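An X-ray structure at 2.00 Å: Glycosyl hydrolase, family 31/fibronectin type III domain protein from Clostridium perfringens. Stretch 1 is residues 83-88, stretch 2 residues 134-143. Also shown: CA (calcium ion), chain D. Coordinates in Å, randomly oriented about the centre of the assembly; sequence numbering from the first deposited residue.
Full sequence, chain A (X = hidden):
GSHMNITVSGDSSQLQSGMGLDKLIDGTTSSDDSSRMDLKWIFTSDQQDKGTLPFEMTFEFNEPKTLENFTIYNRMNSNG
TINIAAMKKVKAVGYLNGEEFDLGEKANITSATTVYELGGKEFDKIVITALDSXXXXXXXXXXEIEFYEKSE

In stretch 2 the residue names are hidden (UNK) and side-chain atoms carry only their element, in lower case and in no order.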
# COMPACT_ATOMS: atom_id res chain seq x y z
N ASN A 83 -3.26 13.27 -5.56
CA ASN A 83 -3.12 14.18 -4.42
C ASN A 83 -1.68 14.27 -3.95
O ASN A 83 -0.90 13.33 -4.11
CB ASN A 83 -4.04 13.76 -3.27
CG ASN A 83 -3.96 14.71 -2.08
OD1 ASN A 83 -3.34 14.41 -1.06
ND2 ASN A 83 -4.60 15.88 -2.22
N ILE A 84 -1.32 15.40 -3.37
CA ILE A 84 0.04 15.63 -2.90
C ILE A 84 0.49 14.61 -1.82
O ILE A 84 1.69 14.34 -1.66
CB ILE A 84 0.17 17.08 -2.37
CG1 ILE A 84 1.64 17.48 -2.21
CG2 ILE A 84 -0.62 17.25 -1.09
CD1 ILE A 84 1.81 18.94 -1.77
N ALA A 85 -0.46 14.04 -1.08
CA ALA A 85 -0.10 13.07 -0.03
C ALA A 85 0.02 11.64 -0.56
O ALA A 85 0.44 10.74 0.16
CB ALA A 85 -1.13 13.13 1.10
N ALA A 86 -0.33 11.43 -1.83
CA ALA A 86 -0.29 10.09 -2.42
C ALA A 86 1.13 9.54 -2.61
O ALA A 86 2.12 10.28 -2.65
CB ALA A 86 -1.03 10.08 -3.75
N MET A 87 1.20 8.22 -2.74
CA MET A 87 2.44 7.52 -3.05
C MET A 87 3.01 7.98 -4.41
O MET A 87 2.27 8.23 -5.36
CB MET A 87 2.19 6.00 -3.06
CG MET A 87 3.43 5.12 -2.82
SD MET A 87 2.95 3.39 -2.55
CE MET A 87 2.07 3.04 -4.06
N LYS A 88 4.34 8.11 -4.47
CA LYS A 88 5.02 8.50 -5.70
C LYS A 88 5.93 7.39 -6.20
O LYS A 88 6.18 7.26 -7.40
CB LYS A 88 5.85 9.77 -5.48
CG LYS A 88 6.51 10.30 -6.75
CD LYS A 88 7.35 11.55 -6.49
CE LYS A 88 7.82 12.17 -7.81
NZ LYS A 88 8.73 13.33 -7.60
N UNK A 134 4.24 12.31 -2.83
CA UNK A 134 4.32 13.56 -3.58
C UNK A 134 4.54 14.78 -2.71
O UNK A 134 4.53 15.90 -3.21
c UNK A 134 3.52 13.00 -6.86
n UNK A 134 3.22 11.85 -7.55
n UNK A 134 2.43 11.60 -5.57
c UNK A 134 3.01 12.85 -5.61
c UNK A 134 2.56 11.02 -6.76
c UNK A 134 3.06 13.75 -4.42
N UNK A 135 4.74 14.58 -1.41
CA UNK A 135 4.87 15.72 -0.50
C UNK A 135 6.20 15.69 0.21
O UNK A 135 7.06 16.52 -0.05
c UNK A 135 2.49 16.93 2.32
c UNK A 135 3.72 15.73 0.52
n UNK A 135 1.24 18.07 4.14
c UNK A 135 3.63 17.02 1.33
c UNK A 135 2.41 18.17 3.20
N UNK A 136 6.38 14.72 1.10
CA UNK A 136 7.62 14.59 1.86
C UNK A 136 7.66 13.22 2.54
O UNK A 136 6.69 12.47 2.49
c UNK A 136 7.76 15.70 2.91
o UNK A 136 6.02 16.86 4.07
o UNK A 136 6.21 14.72 4.49
c UNK A 136 6.58 15.76 3.89
N UNK A 137 8.78 12.93 3.19
CA UNK A 137 8.99 11.59 3.75
C UNK A 137 8.15 11.33 5.01
O UNK A 137 8.19 10.24 5.56
n UNK A 137 12.77 13.66 7.17
c UNK A 137 12.72 12.17 7.12
c UNK A 137 10.96 12.14 5.29
c UNK A 137 12.35 11.64 5.74
c UNK A 137 10.47 11.38 4.06
N UNK A 138 7.40 12.33 5.47
CA UNK A 138 6.52 12.11 6.62
C UNK A 138 5.05 12.03 6.23
O UNK A 138 4.17 12.13 7.09
c UNK A 138 8.13 13.30 8.19
c UNK A 138 6.71 13.21 7.67
n UNK A 138 8.65 12.20 8.73
o UNK A 138 8.75 14.35 8.11
N UNK A 139 4.78 11.83 4.94
CA UNK A 139 3.42 11.86 4.45
C UNK A 139 3.15 10.71 3.48
O UNK A 139 3.98 10.41 2.62
c UNK A 139 1.65 13.33 3.35
c UNK A 139 3.12 13.22 3.75
o UNK A 139 3.45 14.30 4.64
N UNK A 140 1.99 10.08 3.61
CA UNK A 140 1.61 8.98 2.73
C UNK A 140 0.13 8.68 2.90
O UNK A 140 -0.36 8.58 4.02
c UNK A 140 2.06 6.49 2.19
c UNK A 140 2.42 7.71 3.05
c UNK A 140 2.64 5.22 2.77
c UNK A 140 2.52 6.71 0.74
N UNK A 141 -0.58 8.53 1.78
CA UNK A 141 -1.98 8.13 1.81
C UNK A 141 -2.22 7.05 0.77
O UNK A 141 -1.89 7.22 -0.40
c UNK A 141 -2.90 9.33 1.56
N UNK A 142 -2.79 5.93 1.21
CA UNK A 142 -3.17 4.85 0.30
C UNK A 142 -4.62 4.46 0.57
O UNK A 142 -5.00 4.25 1.72
c UNK A 142 -2.72 2.46 -0.38
c UNK A 142 -2.24 3.63 0.49
c UNK A 142 -0.79 4.02 0.17
c UNK A 142 0.24 2.90 0.50
N UNK A 143 -5.44 4.39 -0.47
CA UNK A 143 -6.86 4.04 -0.31
C UNK A 143 -7.09 2.57 -0.00
O UNK A 143 -7.92 2.22 0.82
o UNK A 143 -6.98 6.65 -1.22
n UNK A 143 -8.10 6.18 -3.13
c UNK A 143 -7.64 4.38 -1.59
c UNK A 143 -7.54 5.84 -1.97
CA CA D . -9.59 1.29 2.09
O HOH W 1 -1.35 6.80 -2.93

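Position 134 carries six side-chain atoms: one carbon, then a five-membered ring of three carbons and two nitrogens. That composition is unique to histidine, so this is His134. Its N donates to Ala86 O at 2.9 Å (147°), and its ring ND1 donates to the same Ala86 O at 3.2 Å (149°), which places a proton on ND1. Lys88 CB lies 3.8 Å from the centroid of the His134 ring, 13° off the normal, a CH-pi contact over the face, while Met87 O approaches the edge, 3.1 Å from His134 CE1.

Position 135 has four carbons in a row ending in nitrogen, the mark of lysine: Lys135. Its CB packs 3.9 Å from Ile84 CG1, but the extended chain (all chi angles t) leads its end away.

Position 136 shows two carbons, the second bearing two oxygens; this carboxylate on a short stem is Asp136, which touches nothing on stretch 1. Position 137 repeats the four carbons and terminal nitrogen, hence Lys137, out of reach of stretch 1. At position 138 the second of two carbons carries two further atoms, one oxygen and one nitrogen, an amide: Asn138. Its N donates to Asp136 OD1 at 2.8 Å.

Position 139 has one carbon carrying an oxygen and a carbon, a beta-branched hydroxyl side chain, so Thr139. Its OG1 donates to Asp136 OD1 (2.8 Å), fastening the type I turn from Asp136 to Thr139, and its CG2 meets Ala85 CB at 3.6 Å.

Position 140 has four carbons forked at the second: Leu140. CD1 reaches Met87 CB at 3.9 Å, although CA-to-CB points away. Position 141 has a lone carbon, Ala141, whose CB is 4.2 Å from Ala85 CB. Position 142 has four carbons forked at the first, one arm two carbons long: Ile142, with CD1 4.1 Å from Met87 SD. Position 143 again ends in one oxygen and one nitrogen after two carbons, so Asn143; its O binds calcium at 2.3 Å.

The contact buries 588 Å² and rests largely on backbone carbonyls of stretch 1. Asn83 and Ala86 close a type I turn, with Ala86 N to Asn83 O at 3.0 Å. From the turn itself, Ala86 O receives both His134 donors, while Ala85 O takes a weak bond from Ala141 N (2.9 Å, 123°). Water 1 accepts from Met87 N (2.9 Å) and donates to Ala141 O (2.6 Å), bridging backbones whose direct Met87 N to Ala141 O separation is 4.0 Å. Apolar side chains from Ala85 and Met87 complete the packing.

Stretch 2 134-143: HKDKNTLAIN
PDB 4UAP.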